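Oxidored_FMN domain-containing protein ([Pseudomonas] geniculata N1, PDB 6L6J) is a 6-hydroxypseudooxynicotine amine oxidase (HisD) that carries FMN and a [4Fe-4S] cluster and binds ADP in its Rossmann-like part. Local coordinates at residues L38-A43 and E370-G375; S269-E274 and V568-S573; P434-W439 and A534-D539. One frame throughout, in Å; residues are numbered along the deposited sequence.

How the contacts relate
Contact 1 lies at the surface, while contact 2, partly buried, and contact 3, buried, lie together on the other side of the chain's centre; the centres of contacts 1 and 2 are about 32 Å apart. Contacts 1 and 2 both start from the FMN-binding barrel, the first meeting the connector that follows the cluster cysteines, the second a helix of the second alpha/beta domain. Contact 3 brings a Rossmann-region loop to another helix of that same domain, and its Arg-435 NE probably hydrogen-bonds to Arg-271 O of contact 2, making one junction. Chemistry follows place: a CH-pi contact, acids and a water at the surface, clustered rings in contact 2, one salt bridge beside apolar packing in contact 3.

Contact 1. Residues L38-A43 and E370-G375; sequences LEEMIA and EEHVSG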
loop_
_atom_site.group_PDB
_atom_site.type_symbol
_atom_site.label_atom_id
_atom_site.label_comp_id
_atom_site.label_asym_id
_atom_site.label_seq_id
_atom_site.Cartn_x
_atom_site.Cartn_y
_atom_site.Cartn_z
ATOM N N LEU A 38 7.093 1.790 19.788
ATOM C CA LEU A 38 6.263 0.700 20.371
ATOM C C LEU A 38 4.786 1.125 20.404
ATOM O O LEU A 38 3.916 0.299 20.093
ATOM C CB LEU A 38 6.810 0.395 21.771
ATOM C CG LEU A 38 6.349 -0.905 22.428
ATOM C CD1 LEU A 38 6.726 -2.112 21.587
ATOM C CD2 LEU A 38 6.932 -1.022 23.836
ATOM N N GLU A 39 4.513 2.370 20.795
ATOM C CA GLU A 39 3.130 2.850 21.055
ATOM C C GLU A 39 2.364 2.899 19.728
ATOM O O GLU A 39 1.145 2.568 19.713
ATOM C CB GLU A 39 3.176 4.188 21.789
ATOM C CG GLU A 39 3.708 4.073 23.210
ATOM C CD GLU A 39 2.728 3.459 24.198
ATOM O OE1 GLU A 39 3.194 2.773 25.149
ATOM O OE2 GLU A 39 1.494 3.666 24.017
ATOM N N GLU A 40 3.068 3.267 18.657
ATOM C CA GLU A 40 2.533 3.303 17.266
ATOM C C GLU A 40 2.080 1.878 16.890
ATOM O O GLU A 40 0.900 1.682 16.525
ATOM C CB GLU A 40 3.580 3.898 16.320
ATOM C CG GLU A 40 4.109 5.244 16.789
ATOM C CD GLU A 40 4.874 6.087 15.777
ATOM O OE1 GLU A 40 5.245 5.558 14.695
ATOM O OE2 GLU A 40 5.148 7.270 16.101
ATOM N N MET A 41 2.992 0.916 17.004
ATOM C CA MET A 41 2.759 -0.526 16.759
ATOM C C MET A 41 1.567 -1.031 17.591
ATOM O O MET A 41 0.631 -1.587 17.008
ATOM C CB MET A 41 4.035 -1.270 17.134
ATOM C CG MET A 41 3.956 -2.751 16.972
ATOM S SD MET A 41 5.642 -3.372 17.149
ATOM C CE MET A 41 6.244 -3.043 15.496
ATOM N N ILE A 42 1.595 -0.809 18.908
ATOM C CA ILE A 42 0.518 -1.199 19.863
ATOM C C ILE A 42 -0.820 -0.644 19.356
ATOM O O ILE A 42 -1.693 -1.451 19.062
ATOM C CB ILE A 42 0.872 -0.764 21.304
ATOM C CG1 ILE A 42 1.867 -1.733 21.948
ATOM C CG2 ILE A 42 -0.354 -0.604 22.179
ATOM C CD1 ILE A 42 2.609 -1.156 23.155
ATOM N N ALA A 43 -0.966 0.672 19.244
ATOM C CA ALA A 43 -2.214 1.365 18.820
ATOM C C ALA A 43 -2.638 0.873 17.419
ATOM O O ALA A 43 -3.845 0.677 17.167
ATOM C CB ALA A 43 -1.995 2.870 18.840
ATOM N N GLU A 370 -1.745 6.729 12.372
ATOM C CA GLU A 370 -2.005 7.947 13.187
ATOM C C GLU A 370 -2.706 7.589 14.508
ATOM O O GLU A 370 -3.076 8.546 15.246
ATOM C CB GLU A 370 -2.927 8.929 12.451
ATOM C CG GLU A 370 -2.377 9.476 11.152
ATOM C CD GLU A 370 -1.014 10.120 11.254
ATOM O OE1 GLU A 370 -0.835 11.017 12.111
ATOM O OE2 GLU A 370 -0.126 9.706 10.453
ATOM N N GLU A 371 -2.943 6.300 14.782
ATOM C CA GLU A 371 -3.725 5.831 15.969
ATOM C C GLU A 371 -3.114 6.433 17.257
ATOM O O GLU A 371 -3.877 6.993 18.090
ATOM C CB GLU A 371 -3.771 4.297 16.038
ATOM C CG GLU A 371 -4.464 3.623 14.855
ATOM C CD GLU A 371 -3.604 3.232 13.651
ATOM O OE1 GLU A 371 -2.432 3.638 13.554
ATOM O OE2 GLU A 371 -4.132 2.514 12.780
ATOM N N HIS A 372 -1.777 6.375 17.392
ATOM C CA HIS A 372 -1.018 6.910 18.558
ATOM C C HIS A 372 -0.586 8.354 18.299
ATOM O O HIS A 372 -0.833 9.158 19.182
ATOM C CB HIS A 372 0.204 6.053 18.896
ATOM C CG HIS A 372 1.053 6.691 19.940
ATOM N ND1 HIS A 372 0.764 6.589 21.293
ATOM C CD2 HIS A 372 2.143 7.499 19.841
ATOM C CE1 HIS A 372 1.668 7.272 21.987
ATOM N NE2 HIS A 372 2.527 7.842 21.119
ATOM N N VAL A 373 0.051 8.651 17.160
ATOM C CA VAL A 373 0.701 9.969 16.866
ATOM C C VAL A 373 -0.333 11.098 16.985
ATOM O O VAL A 373 -0.012 12.179 17.525
ATOM C CB VAL A 373 1.372 10.003 15.475
ATOM C CG1 VAL A 373 1.612 11.427 14.997
ATOM C CG2 VAL A 373 2.684 9.226 15.433
ATOM N N SER A 374 -1.540 10.868 16.493
ATOM C CA SER A 374 -2.580 11.915 16.371
ATOM C C SER A 374 -3.798 11.625 17.262
ATOM O O SER A 374 -4.627 12.542 17.398
ATOM C CB SER A 374 -2.963 12.071 14.922
ATOM O OG SER A 374 -1.863 12.531 14.147
ATOM N N GLY A 375 -3.911 10.421 17.844
ATOM C CA GLY A 375 -5.130 9.929 18.533
ATOM C C GLY A 375 -6.334 9.709 17.607
ATOM O O GLY A 375 -7.467 9.848 18.087
HETATM O O HOH W 1 -0.344 3.882 15.602
#
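The first helix of the TIM barrel, 38-51, sits between barrel strands 24-26 and 55-62, and residues 38-43 at its start meet the connector that leads from the cluster-binding region to strand 390-394. His-372 provides the main side-chain surface. Its CG is anti to the backbone N (chi1 172°), which lays the imidazole alongside Glu-39, and Glu-39 sets its CB over one face of the ring. This is a CH-pi contact, CB lying 3.5 Å from the centroid of the His-372 ring and 15° off the normal, displaced toward the ND1-CE1 rim. The Glu-39 chain then bends at chi2, so the carboxylate plane is tilted 53° to the ring. OE2 of Glu-39 ends 4.1 Å from His-372 ND1, close enough perhaps to favour a protonated ring, though Arg-88, in a salt bridge with OE1 of the same carboxylate, probably blunts the effect. Glu-40 instead runs extended beyond CG and crosses Val-373 obliquely, touching its CG2 methyl with OE2. At the far end Ala-43 points its methyl toward the connector, its CB 3.6 Å from Glu-371 CB and also against His-372 CB. Glu-371, bent at chi2, sends OE2 to Arg-48 farther along helix 38-51, adding a charged tie between the same two elements. One water bridges the two segments: it donates to Glu-40 O at 2.7 Å and to Glu-371 OE1 at 2.9 Å, and weakly accepts from His-372 N at 3.4 Å.

Contact 2. Residues S269-E274 and V568-S573; sequences SSRFFE and VHVVNS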
loop_
_atom_site.group_PDB
_atom_site.type_symbol
_atom_site.label_atom_id
_atom_site.label_comp_id
_atom_site.label_asym_id
_atom_site.label_seq_id
_atom_site.Cartn_x
_atom_site.Cartn_y
_atom_site.Cartn_z
ATOM N N SER A 269 -0.728 -3.761 -7.136
ATOM C CA SER A 269 -1.477 -2.487 -7.311
ATOM C C SER A 269 -2.733 -2.729 -8.149
ATOM O O SER A 269 -2.666 -3.575 -9.045
ATOM C CB SER A 269 -0.614 -1.459 -7.958
ATOM O OG SER A 269 -1.407 -0.535 -8.672
ATOM N N SER A 270 -3.814 -1.988 -7.889
ATOM C CA SER A 270 -5.116 -2.091 -8.615
ATOM C C SER A 270 -4.964 -1.708 -10.102
ATOM O O SER A 270 -5.828 -2.139 -10.900
ATOM C CB SER A 270 -6.211 -1.291 -7.946
ATOM O OG SER A 270 -6.071 0.107 -8.195
ATOM N N ARG A 271 -3.927 -0.935 -10.461
ATOM C CA ARG A 271 -3.574 -0.642 -11.887
ATOM C C ARG A 271 -3.296 -1.940 -12.701
ATOM O O ARG A 271 -3.335 -1.900 -13.944
ATOM C CB ARG A 271 -2.368 0.315 -11.965
ATOM C CG ARG A 271 -2.721 1.777 -11.724
ATOM C CD ARG A 271 -1.835 2.748 -12.453
ATOM N NE ARG A 271 -0.542 2.911 -11.804
ATOM C CZ ARG A 271 0.471 3.638 -12.282
ATOM N NH1 ARG A 271 0.383 4.270 -13.449
ATOM N NH2 ARG A 271 1.577 3.739 -11.566
ATOM N N PHE A 272 -2.993 -3.069 -12.061
ATOM C CA PHE A 272 -2.465 -4.259 -12.765
ATOM C C PHE A 272 -3.067 -5.566 -12.233
ATOM O O PHE A 272 -2.996 -6.564 -12.972
ATOM C CB PHE A 272 -0.942 -4.233 -12.690
ATOM C CG PHE A 272 -0.317 -3.035 -13.360
ATOM C CD1 PHE A 272 -0.352 -2.901 -14.743
ATOM C CD2 PHE A 272 0.287 -2.028 -12.609
ATOM C CE1 PHE A 272 0.220 -1.800 -15.364
ATOM C CE2 PHE A 272 0.859 -0.926 -13.228
ATOM C CZ PHE A 272 0.826 -0.813 -14.603
ATOM N N PHE A 273 -3.633 -5.589 -11.019
ATOM C CA PHE A 273 -4.267 -6.807 -10.452
ATOM C C PHE A 273 -5.693 -6.468 -10.027
ATOM O O PHE A 273 -5.934 -5.296 -9.864
ATOM C CB PHE A 273 -3.372 -7.350 -9.336
ATOM C CG PHE A 273 -1.952 -7.637 -9.761
ATOM C CD1 PHE A 273 -1.034 -6.605 -9.900
ATOM C CD2 PHE A 273 -1.521 -8.935 -10.014
ATOM C CE1 PHE A 273 0.279 -6.863 -10.285
ATOM C CE2 PHE A 273 -0.213 -9.192 -10.402
ATOM C CZ PHE A 273 0.689 -8.155 -10.540
ATOM N N GLU A 274 -6.594 -7.452 -9.922
ATOM C CA GLU A 274 -7.894 -7.335 -9.182
ATOM C C GLU A 274 -7.967 -8.444 -8.125
ATOM O O GLU A 274 -6.983 -9.191 -7.974
ATOM C CB GLU A 274 -9.102 -7.329 -10.141
ATOM C CG GLU A 274 -10.406 -6.667 -9.578
ATOM C CD GLU A 274 -10.413 -5.205 -9.109
ATOM O OE1 GLU A 274 -9.340 -4.562 -9.069
ATOM O OE2 GLU A 274 -11.476 -4.699 -8.776
ATOM N N VAL A 568 7.951 -2.114 -12.301
ATOM C CA VAL A 568 8.150 -3.305 -13.174
ATOM C C VAL A 568 6.889 -3.543 -14.021
ATOM O O VAL A 568 7.018 -4.026 -15.137
ATOM C CB VAL A 568 8.533 -4.535 -12.332
ATOM C CG1 VAL A 568 7.410 -4.923 -11.372
ATOM C CG2 VAL A 568 8.937 -5.723 -13.191
ATOM N N HIS A 569 5.700 -3.243 -13.501
ATOM C CA HIS A 569 4.402 -3.455 -14.202
ATOM C C HIS A 569 4.160 -2.321 -15.201
ATOM O O HIS A 569 3.655 -2.626 -16.302
ATOM C CB HIS A 569 3.222 -3.580 -13.218
ATOM C CG HIS A 569 3.422 -4.641 -12.201
ATOM N ND1 HIS A 569 4.022 -5.836 -12.511
ATOM C CD2 HIS A 569 3.167 -4.663 -10.880
ATOM C CE1 HIS A 569 4.108 -6.572 -11.425
ATOM N NE2 HIS A 569 3.617 -5.861 -10.396
ATOM N N VAL A 570 4.474 -1.070 -14.841
ATOM C CA VAL A 570 4.314 0.087 -15.768
ATOM C C VAL A 570 5.212 -0.183 -16.986
ATOM O O VAL A 570 4.678 -0.169 -18.129
ATOM C CB VAL A 570 4.634 1.444 -15.121
ATOM C CG1 VAL A 570 4.426 2.568 -16.115
ATOM C CG2 VAL A 570 3.812 1.722 -13.872
ATOM N N VAL A 571 6.506 -0.444 -16.748
ATOM C CA VAL A 571 7.503 -0.748 -17.813
ATOM C C VAL A 571 6.945 -1.879 -18.701
ATOM O O VAL A 571 6.733 -1.610 -19.909
ATOM C CB VAL A 571 8.892 -1.079 -17.231
ATOM C CG1 VAL A 571 9.846 -1.598 -18.291
ATOM C CG2 VAL A 571 9.506 0.110 -16.522
ATOM N N ASN A 572 6.689 -3.074 -18.151
ATOM C CA ASN A 572 6.152 -4.229 -18.935
ATOM C C ASN A 572 4.937 -3.778 -19.751
ATOM O O ASN A 572 4.865 -4.133 -20.921
ATOM C CB ASN A 572 5.728 -5.428 -18.089
ATOM C CG ASN A 572 6.905 -6.161 -17.489
ATOM O OD1 ASN A 572 8.043 -5.859 -17.812
ATOM N ND2 ASN A 572 6.637 -7.089 -16.574
ATOM N N SER A 573 4.037 -3.009 -19.150
ATOM C CA SER A 573 2.847 -2.430 -19.814
ATOM C C SER A 573 3.270 -1.652 -21.067
ATOM O O SER A 573 2.655 -1.849 -22.130
ATOM C CB SER A 573 2.099 -1.551 -18.847
ATOM O OG SER A 573 0.965 -0.983 -19.459
#
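Aromatic contacts dominate where the loop 269-274, between the sixth and seventh barrel strands, meets helix 567-577 of the OYE-like second alpha/beta domain. Phe-272, Phe-273 and His-569 form a cluster. Phe-273 presents its edge to the face of the imidazole, CE1 lying 3.5 Å from His-569 NE2, with the two planes at 68°. Phe-272 meets the histidine nearer its backbone: His-569 CB rests over the Phe-272 ring face, a CH-pi contact 3.5 Å from the centroid, while the two rings themselves meet obliquely at 54°.

Van der Waals contacts extend this patch along the helix. Phe-272 CZ comes within 4.0 Å of Val-570 CG2, and CE1 of the same ring reaches Ser-573 CB. The Val-570 CG2 methyl also lies over a face of the Arg-271 guanidinium.

Polar bonds shape the loop from within. Ser-269 OG accepts from Arg-271 N at 3.1 Å, an ST turn, and Ser-269 O takes both Phe-272 N and Phe-273 N. Across the junction, Arg-271 NE forms a salt bridge with Glu-566, just before the helix. His-569 NE2 bonds to Ala-264 O; a carbonyl can only accept, so NE2 must carry a hydrogen, and this helps set the imidazole's rotation while its face meets Phe-273.

Contact 3. Residues P434-W439 and A534-D539; sequences PRLSAW and AAVVAD
Asp-539 OD2 is gripped by one bond across this contact, from Arg-435 NH1, at 3.1 Å and an N-H...O angle of 154°. The bond is part of a salt bridge: OD2 offers its syn lone pair and lies in the guanidinium plane, at the edge, although the carboxylate plane is turned 62° from it. Arg-435 gets there with CG flanked by the backbone N and the carbonyl carbon (chi1 66°), followed by bends at chi2 and chi3. Both groups have second partners: Asp-539 OD1 pairs with Arg-543, and Arg-435 NE bonds to Arg-271 O in a loop of the barrel domain.

Beside the salt bridge, Val-536 fits against the loop of the Rossmann-like region. Its CG1 packs 3.5 Å from Pro-434 O and 4.2 Å from Pro-434 CD, and also touches Leu-436 CD1. The leucine is shared between two surfaces, since its CD2 lies over the centre of the Trp-439 ring, 3.7 Å above the plane.

Helix 533-542 is the crossover between parallel strands 522-527 and 547-552, so the contact joins the Rossmann-like region to a beta-alpha-beta unit of the second domain. An alanine at Arg-435 would remove the guanidinium and would probably loosen the loop's hold on both Asp-539 and the barrel-domain loop. With Arg-543 on its other oxygen, Asp-539 sits between two positive groups and is likely to stay ionised although buried.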
loop_
_atom_site.group_PDB
_atom_site.type_symbol
_atom_site.label_atom_id
_atom_site.label_comp_id
_atom_site.label_asym_id
_atom_site.label_seq_id
_atom_site.Cartn_x
_atom_site.Cartn_y
_atom_site.Cartn_z
ATOM N N PRO A 434 -7.236 5.132 -17.978
ATOM C CA PRO A 434 -6.943 3.703 -17.930
ATOM C C PRO A 434 -6.192 3.302 -16.648
ATOM O O PRO A 434 -5.221 3.942 -16.277
ATOM C CB PRO A 434 -6.063 3.456 -19.163
ATOM C CG PRO A 434 -6.379 4.605 -20.082
ATOM C CD PRO A 434 -6.630 5.778 -19.154
ATOM N N ARG A 435 -6.731 2.267 -16.017
ATOM C CA ARG A 435 -6.261 1.461 -14.852
ATOM C C ARG A 435 -6.312 2.261 -13.551
ATOM O O ARG A 435 -5.843 1.717 -12.546
ATOM C CB ARG A 435 -4.990 0.656 -15.150
ATOM C CG ARG A 435 -3.703 1.397 -15.430
ATOM C CD ARG A 435 -2.907 0.725 -16.550
ATOM N NE ARG A 435 -2.896 -0.716 -16.421
ATOM C CZ ARG A 435 -2.545 -1.590 -17.361
ATOM N NH1 ARG A 435 -2.109 -1.175 -18.530
ATOM N NH2 ARG A 435 -2.592 -2.889 -17.112
ATOM N N LEU A 436 -7.074 3.356 -13.520
ATOM C CA LEU A 436 -7.273 4.183 -12.304
ATOM C C LEU A 436 -8.707 4.053 -11.804
ATOM O O LEU A 436 -9.130 4.885 -11.013
ATOM C CB LEU A 436 -6.970 5.650 -12.632
ATOM C CG LEU A 436 -5.501 6.045 -12.743
ATOM C CD1 LEU A 436 -5.379 7.542 -12.559
ATOM C CD2 LEU A 436 -4.626 5.307 -11.734
ATOM N N SER A 437 -9.423 3.018 -12.217
ATOM C CA SER A 437 -10.876 2.845 -11.954
ATOM C C SER A 437 -11.145 2.677 -10.460
ATOM O O SER A 437 -12.039 3.393 -9.954
ATOM C CB SER A 437 -11.436 1.696 -12.730
ATOM O OG SER A 437 -12.835 1.708 -12.629
ATOM N N ALA A 438 -10.446 1.742 -9.799
ATOM C CA ALA A 438 -10.595 1.438 -8.347
ATOM C C ALA A 438 -10.445 2.699 -7.471
ATOM O O ALA A 438 -10.999 2.711 -6.386
ATOM C CB ALA A 438 -9.579 0.410 -7.933
ATOM N N TRP A 439 -9.722 3.738 -7.908
ATOM C CA TRP A 439 -9.469 4.944 -7.069
ATOM C C TRP A 439 -10.774 5.736 -6.880
ATOM O O TRP A 439 -10.786 6.632 -6.023
ATOM C CB TRP A 439 -8.317 5.810 -7.618
ATOM C CG TRP A 439 -6.996 5.092 -7.697
ATOM C CD1 TRP A 439 -6.758 3.738 -7.707
ATOM C CD2 TRP A 439 -5.713 5.705 -7.840
ATOM N NE1 TRP A 439 -5.423 3.476 -7.824
ATOM C CE2 TRP A 439 -4.760 4.668 -7.924
ATOM C CE3 TRP A 439 -5.289 7.031 -7.923
ATOM C CZ2 TRP A 439 -3.403 4.926 -8.090
ATOM C CZ3 TRP A 439 -3.947 7.286 -8.098
ATOM C CH2 TRP A 439 -3.020 6.243 -8.180
ATOM N N ALA A 534 1.678 10.721 -15.799
ATOM C CA ALA A 534 2.301 10.715 -17.139
ATOM C C ALA A 534 2.216 9.312 -17.735
ATOM O O ALA A 534 1.976 9.226 -18.957
ATOM C CB ALA A 534 3.717 11.227 -17.085
ATOM N N ALA A 535 2.430 8.259 -16.935
ATOM C CA ALA A 535 2.387 6.862 -17.429
ATOM C C ALA A 535 0.944 6.564 -17.837
ATOM O O ALA A 535 0.721 5.827 -18.832
ATOM C CB ALA A 535 2.881 5.866 -16.403
ATOM N N VAL A 536 -0.001 7.144 -17.118
ATOM C CA VAL A 536 -1.445 6.899 -17.373
ATOM C C VAL A 536 -1.838 7.599 -18.681
ATOM O O VAL A 536 -2.606 6.994 -19.453
ATOM C CB VAL A 536 -2.307 7.294 -16.152
ATOM C CG1 VAL A 536 -3.794 7.186 -16.421
ATOM C CG2 VAL A 536 -1.953 6.443 -14.944
ATOM N N VAL A 537 -1.335 8.807 -18.950
ATOM C CA VAL A 537 -1.737 9.553 -20.181
ATOM C C VAL A 537 -1.134 8.792 -21.362
ATOM O O VAL A 537 -1.863 8.533 -22.317
ATOM C CB VAL A 537 -1.394 11.058 -20.177
ATOM C CG1 VAL A 537 -2.006 11.783 -18.996
ATOM C CG2 VAL A 537 0.072 11.330 -20.221
ATOM N N ALA A 538 0.112 8.352 -21.232
ATOM C CA ALA A 538 0.830 7.543 -22.246
ATOM C C ALA A 538 -0.064 6.375 -22.661
ATOM O O ALA A 538 -0.360 6.234 -23.857
ATOM C CB ALA A 538 2.150 7.057 -21.688
ATOM N N ASP A 539 -0.518 5.600 -21.673
ATOM C CA ASP A 539 -1.387 4.414 -21.864
ATOM C C ASP A 539 -2.633 4.847 -22.632
ATOM O O ASP A 539 -2.916 4.251 -23.666
ATOM C CB ASP A 539 -1.751 3.766 -20.532
ATOM C CG ASP A 539 -2.088 2.293 -20.662
ATOM O OD1 ASP A 539 -2.898 1.951 -21.544
ATOM O OD2 ASP A 539 -1.500 1.498 -19.916
#